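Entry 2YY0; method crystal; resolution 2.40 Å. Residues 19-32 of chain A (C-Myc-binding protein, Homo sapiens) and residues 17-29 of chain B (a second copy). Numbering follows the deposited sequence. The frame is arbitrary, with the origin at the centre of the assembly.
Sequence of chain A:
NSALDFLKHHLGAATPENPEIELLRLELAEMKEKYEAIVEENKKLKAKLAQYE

Chain A (19-32) PEIELLRLELAEMK
Chain B, residues 17-29: ENPEIELLRLELA

Parallel helices from two copies of C-Myc-binding protein, 19-32 of chain A and 19-29 of chain B, cross at 17° with axes 9.5 Å apart at closest approach. The register is in step: CA-CA separations are 6.1 Å for Ile21(A)-Ile21(B), 6.5 Å for Leu24(A)-Leu24(B) and 5.3 Å for Leu28(A)-Leu28(B). Both backbones are helical, phi/psi near -60/-45, and i+4 to i N-H···O bonds of 2.8-3.2 Å run from Leu23(A) N to Pro19(A) O through Lys32(A) N to Leu28(A) O, and from Glu22(B) N to Asn18(B) O through Ala29(B) N to Arg25(B) O. Before the chain B helix, Asn18(B) (phi/psi -89/122, chi1 t) is the N-cap: its OD1 accepts from Glu20(B) N at 2.6 Å and, weakly, from Ile21(B) N at 3.4 Å, satisfying amides that lack a preceding turn.

Apolar side chains fill the seam. Both Ile21 residues are m,t, with CG1 of Ile21(A) 3.7 Å from CG1 of Ile21(B). Leu24(B) (m,t) is a knob among Ile21(A), Leu24(A), Arg25(A) and Leu28(A); its CD1 lies 3.9 Å from Leu24(A) CB. Leu24(A) has chi1 -106°, between wells, and chi2 p; its CD2 reaches Ile21(B) CG2 at 3.7 Å. Both Leu28 residues are t,p, and CD1 of Leu28(B) packs 3.4 Å from Leu28(A) CA.

The polar flanks differ. Arg25(A) (m,t,t, chi4 -70°) donates from NH2 to Glu20(B) OE1 at 2.8 Å, a salt bridge whose hydrogen bond is weak because the N-H···O angle is only 120°. Its NE also makes a long salt bridge, 4.0 Å, to Glu22(A) OE2. Across the seam, Glu20(A) OE2 lies 4.2 Å from Arg25(B) NH2, well out of the guanidinium plane, so charges approach without an N-H pointing at the oxygen.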

# COMPACT_ATOMS: atom_id res chain seq x y z
N PRO A 19 3.72 -17.09 -9.93
CA PRO A 19 3.99 -16.73 -8.55
C PRO A 19 4.24 -15.22 -8.37
O PRO A 19 3.66 -14.60 -7.48
CB PRO A 19 5.19 -17.59 -8.20
CG PRO A 19 4.91 -18.85 -9.00
CD PRO A 19 4.51 -18.28 -10.32
N GLU A 20 5.05 -14.62 -9.22
CA GLU A 20 5.34 -13.19 -9.11
C GLU A 20 4.10 -12.30 -9.25
O GLU A 20 3.92 -11.33 -8.51
CB GLU A 20 6.38 -12.77 -10.15
CG GLU A 20 6.84 -11.33 -9.99
CD GLU A 20 7.27 -11.03 -8.56
OE1 GLU A 20 8.01 -11.87 -7.98
OE2 GLU A 20 6.88 -9.97 -8.02
N ILE A 21 3.25 -12.64 -10.21
CA ILE A 21 2.01 -11.91 -10.45
C ILE A 21 1.08 -12.07 -9.25
O ILE A 21 0.56 -11.07 -8.73
CB ILE A 21 1.35 -12.44 -11.74
CG1 ILE A 21 2.11 -11.87 -12.94
CG2 ILE A 21 -0.16 -12.11 -11.77
CD1 ILE A 21 1.72 -12.45 -14.28
N GLU A 22 0.87 -13.31 -8.81
CA GLU A 22 0.01 -13.59 -7.67
C GLU A 22 0.55 -12.91 -6.42
O GLU A 22 -0.24 -12.44 -5.60
CB GLU A 22 -0.10 -15.10 -7.43
CG GLU A 22 -0.98 -15.86 -8.42
CD GLU A 22 -2.24 -15.09 -8.83
OE1 GLU A 22 -2.86 -14.40 -7.98
OE2 GLU A 22 -2.62 -15.18 -10.01
N LEU A 23 1.87 -12.88 -6.25
CA LEU A 23 2.48 -12.21 -5.09
C LEU A 23 2.09 -10.72 -5.17
O LEU A 23 1.65 -10.12 -4.18
CB LEU A 23 4.02 -12.36 -5.11
CG LEU A 23 4.84 -11.77 -3.95
CD1 LEU A 23 6.31 -11.93 -4.23
CD2 LEU A 23 4.56 -10.30 -3.80
N LEU A 24 2.27 -10.12 -6.33
CA LEU A 24 1.89 -8.72 -6.48
C LEU A 24 0.41 -8.49 -6.16
O LEU A 24 0.06 -7.47 -5.57
CB LEU A 24 2.15 -8.24 -7.91
CG LEU A 24 3.35 -7.32 -8.12
CD1 LEU A 24 4.53 -7.75 -7.30
CD2 LEU A 24 3.69 -7.32 -9.60
N ARG A 25 -0.45 -9.43 -6.55
CA ARG A 25 -1.87 -9.25 -6.26
C ARG A 25 -2.13 -9.34 -4.78
O ARG A 25 -3.04 -8.70 -4.26
CB ARG A 25 -2.73 -10.30 -6.97
CG ARG A 25 -2.82 -10.16 -8.46
CD ARG A 25 -3.79 -11.21 -9.00
NE ARG A 25 -3.67 -11.37 -10.44
CZ ARG A 25 -4.04 -10.46 -11.33
NH1 ARG A 25 -4.58 -9.31 -10.93
NH2 ARG A 25 -3.85 -10.68 -12.63
N LEU A 26 -1.31 -10.13 -4.09
CA LEU A 26 -1.46 -10.30 -2.65
C LEU A 26 -1.07 -9.01 -1.93
O LEU A 26 -1.74 -8.59 -0.98
CB LEU A 26 -0.62 -11.48 -2.15
CG LEU A 26 -0.56 -11.66 -0.63
CD1 LEU A 26 -1.98 -11.70 -0.06
CD2 LEU A 26 0.20 -12.95 -0.29
N GLU A 27 -0.01 -8.38 -2.38
CA GLU A 27 0.43 -7.12 -1.79
C GLU A 27 -0.60 -6.04 -2.10
O GLU A 27 -0.94 -5.24 -1.23
CB GLU A 27 1.78 -6.70 -2.35
CG GLU A 27 2.97 -7.39 -1.70
CD GLU A 27 4.20 -7.34 -2.59
OE1 GLU A 27 4.10 -6.84 -3.73
OE2 GLU A 27 5.27 -7.82 -2.16
N LEU A 28 -1.12 -6.02 -3.32
CA LEU A 28 -2.12 -5.01 -3.66
C LEU A 28 -3.36 -5.15 -2.76
O LEU A 28 -3.90 -4.17 -2.25
CB LEU A 28 -2.52 -5.14 -5.14
CG LEU A 28 -3.50 -4.11 -5.69
CD1 LEU A 28 -3.00 -2.70 -5.39
CD2 LEU A 28 -3.71 -4.35 -7.20
N ALA A 29 -3.75 -6.39 -2.53
CA ALA A 29 -4.91 -6.69 -1.69
C ALA A 29 -4.69 -6.30 -0.23
O ALA A 29 -5.62 -5.87 0.45
CB ALA A 29 -5.24 -8.18 -1.79
N GLU A 30 -3.45 -6.46 0.25
CA GLU A 30 -3.10 -6.11 1.63
C GLU A 30 -3.12 -4.60 1.82
O GLU A 30 -3.67 -4.09 2.81
CB GLU A 30 -1.70 -6.61 1.99
CG GLU A 30 -1.64 -8.05 2.45
CD GLU A 30 -0.31 -8.39 3.09
OE1 GLU A 30 0.70 -8.53 2.36
OE2 GLU A 30 -0.26 -8.50 4.34
N MET A 31 -2.50 -3.88 0.89
CA MET A 31 -2.46 -2.42 0.95
C MET A 31 -3.88 -1.88 0.92
O MET A 31 -4.19 -0.90 1.59
CB MET A 31 -1.67 -1.84 -0.23
CG MET A 31 -1.44 -0.32 -0.16
SD MET A 31 -0.49 0.19 1.31
CE MET A 31 1.15 0.00 0.71
N LYS A 32 -4.75 -2.52 0.16
CA LYS A 32 -6.13 -2.09 0.04
C LYS A 32 -6.87 -2.35 1.36
O LYS A 32 -7.73 -1.57 1.76
CB LYS A 32 -6.81 -2.83 -1.11
CG LYS A 32 -7.91 -2.03 -1.80
CD LYS A 32 -8.99 -1.54 -0.82
CE LYS A 32 -10.00 -0.58 -1.47
NZ LYS A 32 -10.80 -1.22 -2.57
N GLU B 17 9.64 -7.84 -20.26
CA GLU B 17 8.68 -6.94 -19.63
C GLU B 17 7.25 -7.45 -19.74
O GLU B 17 6.66 -7.41 -20.82
CB GLU B 17 8.79 -5.54 -20.24
CG GLU B 17 9.57 -4.52 -19.40
CD GLU B 17 11.02 -4.91 -19.17
OE1 GLU B 17 11.27 -5.94 -18.50
OE2 GLU B 17 11.92 -4.18 -19.65
N ASN B 18 6.70 -7.94 -18.64
CA ASN B 18 5.33 -8.43 -18.64
C ASN B 18 4.39 -7.26 -18.31
O ASN B 18 4.52 -6.63 -17.27
CB ASN B 18 5.15 -9.54 -17.60
CG ASN B 18 3.74 -10.12 -17.62
OD1 ASN B 18 2.76 -9.39 -17.62
ND2 ASN B 18 3.65 -11.45 -17.63
N PRO B 19 3.44 -6.97 -19.21
CA PRO B 19 2.46 -5.89 -19.06
C PRO B 19 1.55 -6.00 -17.83
O PRO B 19 1.12 -4.98 -17.27
CB PRO B 19 1.68 -5.96 -20.37
CG PRO B 19 2.67 -6.48 -21.33
CD PRO B 19 3.34 -7.57 -20.55
N GLU B 20 1.26 -7.22 -17.40
CA GLU B 20 0.42 -7.42 -16.23
C GLU B 20 1.17 -7.00 -15.00
O GLU B 20 0.60 -6.36 -14.11
CB GLU B 20 -0.01 -8.89 -16.11
CG GLU B 20 -0.87 -9.19 -14.89
CD GLU B 20 -2.07 -8.25 -14.76
OE1 GLU B 20 -2.82 -8.35 -13.76
OE2 GLU B 20 -2.27 -7.39 -15.65
N ILE B 21 2.46 -7.32 -14.94
CA ILE B 21 3.28 -6.96 -13.80
C ILE B 21 3.43 -5.44 -13.69
O ILE B 21 3.36 -4.87 -12.60
CB ILE B 21 4.65 -7.64 -13.89
CG1 ILE B 21 4.46 -9.15 -13.77
CG2 ILE B 21 5.59 -7.11 -12.80
CD1 ILE B 21 5.74 -9.92 -13.84
N GLU B 22 3.62 -4.77 -14.82
CA GLU B 22 3.78 -3.31 -14.82
C GLU B 22 2.50 -2.65 -14.31
O GLU B 22 2.56 -1.69 -13.54
CB GLU B 22 4.13 -2.83 -16.22
CG GLU B 22 5.37 -3.52 -16.78
CD GLU B 22 5.61 -3.22 -18.24
OE1 GLU B 22 4.67 -3.41 -19.04
OE2 GLU B 22 6.75 -2.80 -18.58
N LEU B 23 1.35 -3.17 -14.74
CA LEU B 23 0.07 -2.65 -14.29
C LEU B 23 -0.02 -2.74 -12.78
O LEU B 23 -0.15 -1.73 -12.09
CB LEU B 23 -1.09 -3.44 -14.88
CG LEU B 23 -1.88 -2.89 -16.07
CD1 LEU B 23 -3.08 -3.82 -16.29
CD2 LEU B 23 -2.37 -1.45 -15.84
N LEU B 24 0.07 -3.97 -12.27
CA LEU B 24 -0.01 -4.25 -10.84
C LEU B 24 0.97 -3.38 -10.03
O LEU B 24 0.63 -2.87 -8.94
CB LEU B 24 0.27 -5.74 -10.58
CG LEU B 24 -0.88 -6.72 -10.82
CD1 LEU B 24 -0.37 -8.13 -10.85
CD2 LEU B 24 -1.91 -6.56 -9.69
N ARG B 25 2.19 -3.23 -10.53
CA ARG B 25 3.11 -2.38 -9.81
C ARG B 25 2.54 -0.95 -9.74
O ARG B 25 2.66 -0.29 -8.70
CB ARG B 25 4.50 -2.35 -10.47
CG ARG B 25 5.31 -3.62 -10.29
CD ARG B 25 6.79 -3.37 -10.61
NE ARG B 25 7.56 -4.60 -10.69
CZ ARG B 25 7.82 -5.40 -9.67
NH1 ARG B 25 7.38 -5.11 -8.45
NH2 ARG B 25 8.51 -6.52 -9.86
N LEU B 26 1.92 -0.47 -10.83
CA LEU B 26 1.34 0.88 -10.82
C LEU B 26 0.10 0.95 -9.93
O LEU B 26 -0.23 2.02 -9.39
CB LEU B 26 0.98 1.36 -12.24
CG LEU B 26 2.13 1.69 -13.20
CD1 LEU B 26 1.58 2.00 -14.57
CD2 LEU B 26 2.94 2.87 -12.69
N GLU B 27 -0.60 -0.17 -9.78
CA GLU B 27 -1.78 -0.15 -8.92
C GLU B 27 -1.30 -0.11 -7.48
O GLU B 27 -1.85 0.61 -6.65
CB GLU B 27 -2.67 -1.37 -9.17
CG GLU B 27 -3.58 -1.20 -10.38
CD GLU B 27 -3.98 -2.52 -11.02
OE1 GLU B 27 -4.79 -2.51 -11.97
OE2 GLU B 27 -3.46 -3.56 -10.58
N LEU B 28 -0.23 -0.85 -7.21
CA LEU B 28 0.34 -0.87 -5.88
C LEU B 28 0.79 0.52 -5.51
O LEU B 28 0.43 1.03 -4.45
CB LEU B 28 1.51 -1.84 -5.82
CG LEU B 28 1.84 -2.31 -4.40
CD1 LEU B 28 0.56 -2.87 -3.77
CD2 LEU B 28 2.97 -3.36 -4.45
N ALA B 29 1.59 1.14 -6.36
CA ALA B 29 2.06 2.52 -6.11
C ALA B 29 0.88 3.46 -5.91
O ALA B 29 0.88 4.28 -5.01
CB ALA B 29 2.88 3.02 -7.30